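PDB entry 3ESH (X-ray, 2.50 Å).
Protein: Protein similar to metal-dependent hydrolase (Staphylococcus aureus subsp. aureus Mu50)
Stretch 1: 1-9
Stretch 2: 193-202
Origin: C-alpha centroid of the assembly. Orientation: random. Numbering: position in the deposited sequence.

Stretch 1, residues 1-9: MKIGDISIH
Stretch 2 (193-202) TIESQGDKAV

Two β-hairpins can pack through their turns and one face of their strands without sharing a backbone ladder, and the pair formed by residues 1-9 and 193-202 illustrates how. Each hairpin is internally complete. In the first, strands 2-3 and 6-9 are joined by a type II' turn from I3 to I6, closed by I3 N to I6 O (2.8 Å) and I6 N to I3 O (2.7 Å), with I8 N to M1 O (2.9 Å) further along. In the second, strands 193-196 and 199-202 flank a type II' turn from S196 to D199; I194 N to A201 O and A201 N to I194 O, both 2.8 Å, hold the ladder, S196 N to D199 O spans 3.3 Å, and D199 N to S196 O is a weak bond of 3.0 Å. Strand residues keep extended angles, whereas the first inner turn positions adopt positive phi: 56/-126° at G4 and 60/-133° at Q197. D5 and G198 follow at -84/-8° and -99/-8°.

The hairpins meet turn to turn, with the CA of G4 4.4 Å from the CA of S196 and the CA of I3 5.1 Å from the CA of D199. Strands 6-9 and 193-196 run at 143° to each other, their axes approaching to 8.5 Å, a spacing filled by side chains.

Two hydrogen bonds cross the interface, both from turn amides to side chains. G4 N donates to D199 OD2 at 2.6 Å (141° at the hydrogen), and D5 N donates to S196 OG at 2.7 Å (152°). D199, chi1 m, and S196, chi1 t, both direct CA-to-CB toward the first hairpin; their short side chains bring an acceptor to an amide while their backbones remain in their own ladder. Next to these bonds, Q197, with chi1 at -96° and chi2 p, extends its amide over the turn, placing NE2 2.7 Å from D5 OD1. D5 has chi1 m.

Glycine suits position 4 on two counts. Positive phi favours it, and an ideal CB would lie 2.3 Å from S196 O and 3.0 Å from Q197 N, clashing with both. Instead, G4 CA makes a CA-H...O contact with S196 O at 3.5 Å. At G198 a CB would point away, with room for it as far as the first hairpin is concerned.

An apolar cluster accompanies the polar contacts. Buried I3 (chi1 m, chi2 p) sets CG2 3.3 Å from D199 CB and CG1 3.8 Å from A201 CB, the latter an apolar contact. The CA-to-CB bonds of I6 (m, t) and I8 (m, m) point toward the second hairpin, and that of I194 (m, t) toward the first: I6 CD1 lies 3.5 Å from I194 CG2, and I8 CD1 3.4 Å from I194 CD1. Between the two stretches, 503 Å² is buried, both sides summed.

Alternation along the strands turns the CA-to-CB bonds of E195 and K200 away from the first hairpin, and on that side K200 NZ forms a salt bridge with E195 OE2 at 2.7 Å, linking the second hairpin's strands.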

# COMPACT_ATOMS: atom_id res chain seq x y z
N MSE A 1 16.19 -21.88 34.28
CA MSE A 1 16.89 -21.07 33.23
C MSE A 1 17.34 -19.72 33.75
O MSE A 1 16.61 -19.06 34.48
CB MSE A 1 15.95 -20.84 32.04
CG MSE A 1 16.21 -21.72 30.82
SE MSE A 1 16.85 -20.68 29.31
CE MSE A 1 15.49 -19.32 29.29
N LYS A 2 18.54 -19.31 33.39
CA LYS A 2 19.04 -18.01 33.80
C LYS A 2 19.74 -17.27 32.66
O LYS A 2 20.66 -17.79 32.04
CB LYS A 2 19.98 -18.12 35.02
CG LYS A 2 21.31 -18.81 34.76
CD LYS A 2 22.40 -18.30 35.72
CE LYS A 2 22.17 -18.71 37.18
NZ LYS A 2 22.53 -20.13 37.47
N ILE A 3 19.26 -16.07 32.37
CA ILE A 3 19.85 -15.22 31.34
C ILE A 3 20.36 -14.03 32.14
O ILE A 3 19.57 -13.18 32.55
CB ILE A 3 18.80 -14.74 30.28
CG1 ILE A 3 18.39 -15.89 29.37
CG2 ILE A 3 19.39 -13.66 29.41
CD1 ILE A 3 17.49 -16.88 30.01
N GLY A 4 21.66 -13.99 32.39
CA GLY A 4 22.21 -12.89 33.16
C GLY A 4 21.52 -12.81 34.51
O GLY A 4 21.45 -13.81 35.24
N ASP A 5 20.97 -11.64 34.84
CA ASP A 5 20.28 -11.46 36.11
C ASP A 5 18.84 -11.92 36.02
O ASP A 5 18.14 -11.97 37.04
CB ASP A 5 20.29 -9.99 36.54
CG ASP A 5 21.70 -9.43 36.71
OD1 ASP A 5 22.57 -10.15 37.27
OD2 ASP A 5 21.94 -8.28 36.29
N ILE A 6 18.39 -12.24 34.81
CA ILE A 6 17.01 -12.66 34.61
C ILE A 6 16.77 -14.16 34.76
O ILE A 6 17.52 -14.98 34.22
CB ILE A 6 16.49 -12.21 33.22
CG1 ILE A 6 16.64 -10.68 33.09
CG2 ILE A 6 15.04 -12.62 33.05
CD1 ILE A 6 16.14 -10.11 31.78
N SER A 7 15.72 -14.51 35.50
CA SER A 7 15.37 -15.90 35.69
C SER A 7 14.18 -16.24 34.77
O SER A 7 13.20 -15.50 34.71
CB SER A 7 15.01 -16.14 37.16
OG SER A 7 14.88 -17.52 37.43
N ILE A 8 14.28 -17.34 34.04
CA ILE A 8 13.22 -17.74 33.11
C ILE A 8 12.70 -19.14 33.41
O ILE A 8 13.48 -20.06 33.59
CB ILE A 8 13.74 -17.73 31.65
CG1 ILE A 8 14.19 -16.32 31.25
CG2 ILE A 8 12.66 -18.22 30.71
CD1 ILE A 8 13.07 -15.31 31.15
N HIS A 9 11.37 -19.29 33.46
CA HIS A 9 10.75 -20.59 33.72
C HIS A 9 9.46 -20.74 32.93
O HIS A 9 8.95 -19.78 32.37
CB HIS A 9 10.41 -20.76 35.20
CG HIS A 9 11.60 -20.69 36.10
ND1 HIS A 9 11.96 -19.54 36.77
CD2 HIS A 9 12.53 -21.62 36.42
CE1 HIS A 9 13.07 -19.76 37.46
NE2 HIS A 9 13.44 -21.01 37.26
N THR A 193 12.17 -10.76 22.98
CA THR A 193 13.57 -11.08 23.24
C THR A 193 13.94 -10.67 24.67
O THR A 193 13.44 -9.67 25.18
CB THR A 193 14.52 -10.36 22.26
OG1 THR A 193 14.28 -8.96 22.31
CG2 THR A 193 14.31 -10.86 20.84
N ILE A 194 14.81 -11.45 25.30
CA ILE A 194 15.26 -11.19 26.65
C ILE A 194 16.78 -11.10 26.66
O ILE A 194 17.45 -11.97 26.12
CB ILE A 194 14.82 -12.32 27.59
CG1 ILE A 194 13.37 -12.69 27.32
CG2 ILE A 194 14.97 -11.90 29.04
CD1 ILE A 194 12.87 -13.88 28.08
N GLU A 195 17.32 -10.04 27.26
CA GLU A 195 18.77 -9.86 27.34
C GLU A 195 19.21 -9.32 28.69
O GLU A 195 18.68 -8.32 29.15
CB GLU A 195 19.24 -8.91 26.24
CG GLU A 195 19.25 -9.51 24.84
CD GLU A 195 19.56 -8.48 23.75
OE1 GLU A 195 18.60 -7.84 23.24
OE2 GLU A 195 20.75 -8.31 23.40
N SER A 196 20.16 -10.00 29.32
CA SER A 196 20.71 -9.60 30.61
C SER A 196 22.17 -10.01 30.56
O SER A 196 22.48 -11.13 30.15
CB SER A 196 20.00 -10.32 31.76
OG SER A 196 20.33 -9.74 33.02
N GLN A 197 23.08 -9.13 30.98
CA GLN A 197 24.50 -9.43 30.90
C GLN A 197 24.77 -9.67 29.42
O GLN A 197 24.31 -8.90 28.58
CB GLN A 197 24.85 -10.71 31.68
CG GLN A 197 25.34 -10.48 33.09
CD GLN A 197 24.36 -9.72 33.94
OE1 GLN A 197 24.15 -8.51 33.74
NE2 GLN A 197 23.74 -10.40 34.89
N GLY A 198 25.47 -10.75 29.10
CA GLY A 198 25.74 -11.04 27.71
C GLY A 198 24.79 -12.09 27.16
O GLY A 198 24.76 -12.34 25.96
N ASP A 199 23.98 -12.68 28.04
CA ASP A 199 23.04 -13.72 27.64
C ASP A 199 21.84 -13.20 26.86
O ASP A 199 21.32 -12.12 27.13
CB ASP A 199 22.56 -14.48 28.87
CG ASP A 199 23.71 -14.99 29.72
OD1 ASP A 199 24.72 -15.41 29.14
OD2 ASP A 199 23.59 -14.97 30.96
N LYS A 200 21.39 -14.01 25.90
CA LYS A 200 20.27 -13.66 25.06
C LYS A 200 19.30 -14.81 24.90
O LYS A 200 19.70 -15.97 24.77
CB LYS A 200 20.79 -13.21 23.70
CG LYS A 200 21.86 -12.12 23.80
CD LYS A 200 22.53 -11.86 22.47
CE LYS A 200 23.65 -10.85 22.58
NZ LYS A 200 23.16 -9.53 23.06
N ALA A 201 18.01 -14.50 24.94
CA ALA A 201 16.96 -15.49 24.77
C ALA A 201 15.87 -14.87 23.91
O ALA A 201 15.71 -13.65 23.89
CB ALA A 201 16.40 -15.90 26.10
N VAL A 202 15.14 -15.72 23.20
CA VAL A 202 14.06 -15.23 22.36
C VAL A 202 12.93 -16.23 22.25
O VAL A 202 13.15 -17.44 22.24
CB VAL A 202 14.57 -14.88 20.94
CG1 VAL A 202 15.04 -16.14 20.24
CG2 VAL A 202 13.46 -14.19 20.15